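Local coordinates for protein HP1028 (Helicobacter pylori, PDB 4INN) that adopts the beta-barrel fold of the lipocalin family and probably binds and carries small hydrophobic molecules, although its natural ligand is not established, at residues A[50-55]-A[163-168]. The protein carries 1 engineered substitution. Residues are numbered along the deposited sequence; the frame is centred on the assembly and turned at random.
Sequences SSFVEF and LKLKRF
The carboxylate of Glu54 is held through both of its oxygens. Glu54 OE2 accepts a hydrogen bond from Arg167 NH1 at 2.8 Å, part of a salt bridge; the N-H...O angle is 153°, and the carboxylate offers its syn lone pair. The acceptor lies close to the guanidinium plane, so the bond is made at an edge of that group, although the carboxylate plane itself is turned 43° from it. Glu54 OE1 accepts a hydrogen bond from a water at 2.9 Å. The same water donates a second one to Phe168 O, 2.7 Å away, and Tyr65 OH makes a weak bond with Glu54 OE1. Glu54 reaches these partners as an extended chain, with CG anti to the backbone N, whereas Arg167 bends at chi2 and chi3, which brings NH1 back to the buried acid. Pairing with the guanidinium probably favours the ionised form of Glu54.

Two residues earlier on the strand, the contact becomes apolar. Leu165 CD1 sits over one face of the Phe52 ring, 4.3 Å from its centroid, a CH-pi contact displaced toward the rim. Leu165 CD2 approaches Phe52 CD2 at 3.7 Å. Leu163 CD2 meets Phe52 CZ obliquely at 3.9 Å.

Phe52, Glu54, Leu165 and Arg167 thus join the outer surface of an antiparallel lipocalin barrel to the tail that follows its last strand. Residues 163-168 link helix 157-162, which ends in a Schellman motif at Lys164, to helix 170-174, and run past strand 51-58. Ile39 of strand 38-41 packs against Glu54, Leu165 and Arg167, Leu155 touches both Phe52 and Leu165, and Tyr65 of strand 61-69 also bonds Phe168 N through its hydroxyl.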
loop_
_atom_site.group_PDB
_atom_site.type_symbol
_atom_site.label_atom_id
_atom_site.label_comp_id
_atom_site.label_asym_id
_atom_site.label_seq_id
_atom_site.Cartn_x
_atom_site.Cartn_y
_atom_site.Cartn_z
ATOM N N SER A 50 -11.463 -3.191 2.189
ATOM C CA SER A 50 -10.813 -3.420 0.911
ATOM C C SER A 50 -10.567 -2.077 0.205
ATOM O O SER A 50 -11.460 -1.222 0.130
ATOM C CB SER A 50 -11.694 -4.321 0.040
ATOM O OG SER A 50 -10.922 -4.897 -0.998
ATOM N N SER A 51 -9.346 -1.871 -0.268
ATOM C CA SER A 51 -9.023 -0.652 -1.013
ATOM C C SER A 51 -8.116 -0.985 -2.156
ATOM O O SER A 51 -7.544 -2.066 -2.205
ATOM C CB SER A 51 -8.433 0.443 -0.106
ATOM O OG SER A 51 -7.123 0.120 0.324
ATOM N N PHE A 52 -8.074 -0.089 -3.136
ATOM C CA PHE A 52 -7.195 -0.251 -4.285
ATOM C C PHE A 52 -5.980 0.611 -3.978
ATOM O O PHE A 52 -6.118 1.792 -3.576
ATOM C CB PHE A 52 -7.851 0.204 -5.586
ATOM C CG PHE A 52 -9.104 -0.576 -5.979
ATOM C CD1 PHE A 52 -9.022 -1.928 -6.380
ATOM C CD2 PHE A 52 -10.356 0.063 -6.028
ATOM C CE1 PHE A 52 -10.166 -2.616 -6.774
ATOM C CE2 PHE A 52 -11.499 -0.618 -6.439
ATOM C CZ PHE A 52 -11.408 -1.953 -6.807
ATOM N N VAL A 53 -4.806 0.006 -4.143
ATOM C CA VAL A 53 -3.539 0.664 -3.908
ATOM C C VAL A 53 -2.561 0.456 -5.038
ATOM O O VAL A 53 -2.595 -0.579 -5.664
ATOM C CB VAL A 53 -2.853 0.111 -2.664
ATOM C CG1 VAL A 53 -3.747 0.319 -1.450
ATOM C CG2 VAL A 53 -2.509 -1.356 -2.843
ATOM N N GLU A 54 -1.690 1.442 -5.268
ATOM C CA GLU A 54 -0.630 1.342 -6.261
ATOM C C GLU A 54 0.769 1.287 -5.683
ATOM O O GLU A 54 1.157 2.169 -4.944
ATOM C CB GLU A 54 -0.678 2.518 -7.235
ATOM C CG GLU A 54 0.438 2.471 -8.284
ATOM C CD GLU A 54 0.182 3.348 -9.493
ATOM O OE1 GLU A 54 -0.795 4.143 -9.476
ATOM O OE2 GLU A 54 0.957 3.247 -10.476
ATOM N N PHE A 55 1.537 0.278 -6.079
ATOM C CA PHE A 55 2.954 0.180 -5.714
ATOM C C PHE A 55 3.790 0.831 -6.830
ATOM O O PHE A 55 3.457 0.676 -8.004
ATOM C CB PHE A 55 3.390 -1.283 -5.528
ATOM C CG PHE A 55 2.997 -1.894 -4.219
ATOM C CD1 PHE A 55 3.935 -2.102 -3.225
ATOM C CD2 PHE A 55 1.711 -2.343 -4.001
ATOM C CE1 PHE A 55 3.607 -2.700 -2.017
ATOM C CE2 PHE A 55 1.359 -2.932 -2.799
ATOM C CZ PHE A 55 2.317 -3.120 -1.805
ATOM N N LEU A 163 -12.717 -0.206 -13.852
ATOM C CA LEU A 163 -13.070 0.326 -12.539
ATOM C C LEU A 163 -12.909 1.848 -12.573
ATOM O O LEU A 163 -13.265 2.544 -11.621
ATOM C CB LEU A 163 -12.177 -0.309 -11.462
ATOM C CG LEU A 163 -12.605 -1.583 -10.673
ATOM C CD1 LEU A 163 -13.953 -2.199 -11.065
ATOM C CD2 LEU A 163 -11.499 -2.644 -10.690
ATOM N N LYS A 164 -12.369 2.351 -13.684
ATOM C CA LYS A 164 -12.090 3.772 -13.893
ATOM C C LYS A 164 -11.137 4.333 -12.829
ATOM O O LYS A 164 -11.210 5.505 -12.439
ATOM C CB LYS A 164 -13.396 4.565 -13.989
ATOM C CG LYS A 164 -14.159 4.312 -15.290
ATOM C CD LYS A 164 -15.658 4.166 -15.066
ATOM C CE LYS A 164 -16.362 3.631 -16.319
ATOM N NZ LYS A 164 -15.796 2.395 -16.968
ATOM N N LEU A 165 -10.207 3.496 -12.382
ATOM C CA LEU A 165 -9.328 3.877 -11.297
ATOM C C LEU A 165 -8.453 4.995 -11.779
ATOM O O LEU A 165 -7.929 4.944 -12.899
ATOM C CB LEU A 165 -8.461 2.700 -10.832
ATOM C CG LEU A 165 -9.231 1.476 -10.298
ATOM C CD1 LEU A 165 -8.241 0.442 -9.767
ATOM C CD2 LEU A 165 -10.265 1.889 -9.250
ATOM N N LYS A 166 -8.324 6.008 -10.923
ATOM C CA LYS A 166 -7.419 7.114 -11.133
ATOM C C LYS A 166 -5.980 6.802 -10.702
ATOM O O LYS A 166 -5.711 6.503 -9.534
ATOM C CB LYS A 166 -7.897 8.287 -10.322
ATOM C CG LYS A 166 -7.175 9.575 -10.663
ATOM C CD LYS A 166 -6.858 10.371 -9.438
ATOM C CE LYS A 166 -7.420 11.751 -9.523
ATOM N NZ LYS A 166 -6.371 12.761 -9.672
ATOM N N ARG A 167 -5.065 6.885 -11.659
ATOM C CA ARG A 167 -3.633 6.804 -11.404
ATOM C C ARG A 167 -3.095 8.235 -11.198
ATOM O O ARG A 167 -3.074 9.051 -12.110
ATOM C CB ARG A 167 -2.907 6.064 -12.543
ATOM C CG ARG A 167 -3.116 4.539 -12.557
ATOM C CD ARG A 167 -1.794 3.780 -12.592
ATOM N NE ARG A 167 -1.219 3.792 -13.935
ATOM C CZ ARG A 167 0.092 3.774 -14.227
ATOM N NH1 ARG A 167 1.009 3.739 -13.263
ATOM N NH2 ARG A 167 0.489 3.799 -15.509
ATOM N N PHE A 168 -2.669 8.502 -9.963
ATOM C CA PHE A 168 -2.197 9.812 -9.506
ATOM C C PHE A 168 -0.820 10.065 -10.056
ATOM O O PHE A 168 -0.047 9.142 -10.207
ATOM C CB PHE A 168 -2.126 9.842 -7.960
ATOM C CG PHE A 168 -3.465 9.881 -7.279
ATOM C CD1 PHE A 168 -4.313 8.805 -7.317
ATOM C CD2 PHE A 168 -3.864 11.006 -6.558
ATOM C CE1 PHE A 168 -5.558 8.852 -6.658
ATOM C CE2 PHE A 168 -5.097 11.068 -5.913
ATOM C CZ PHE A 168 -5.951 9.996 -5.964
HETATM O O HOH W 1 0.017 6.508 -10.850
#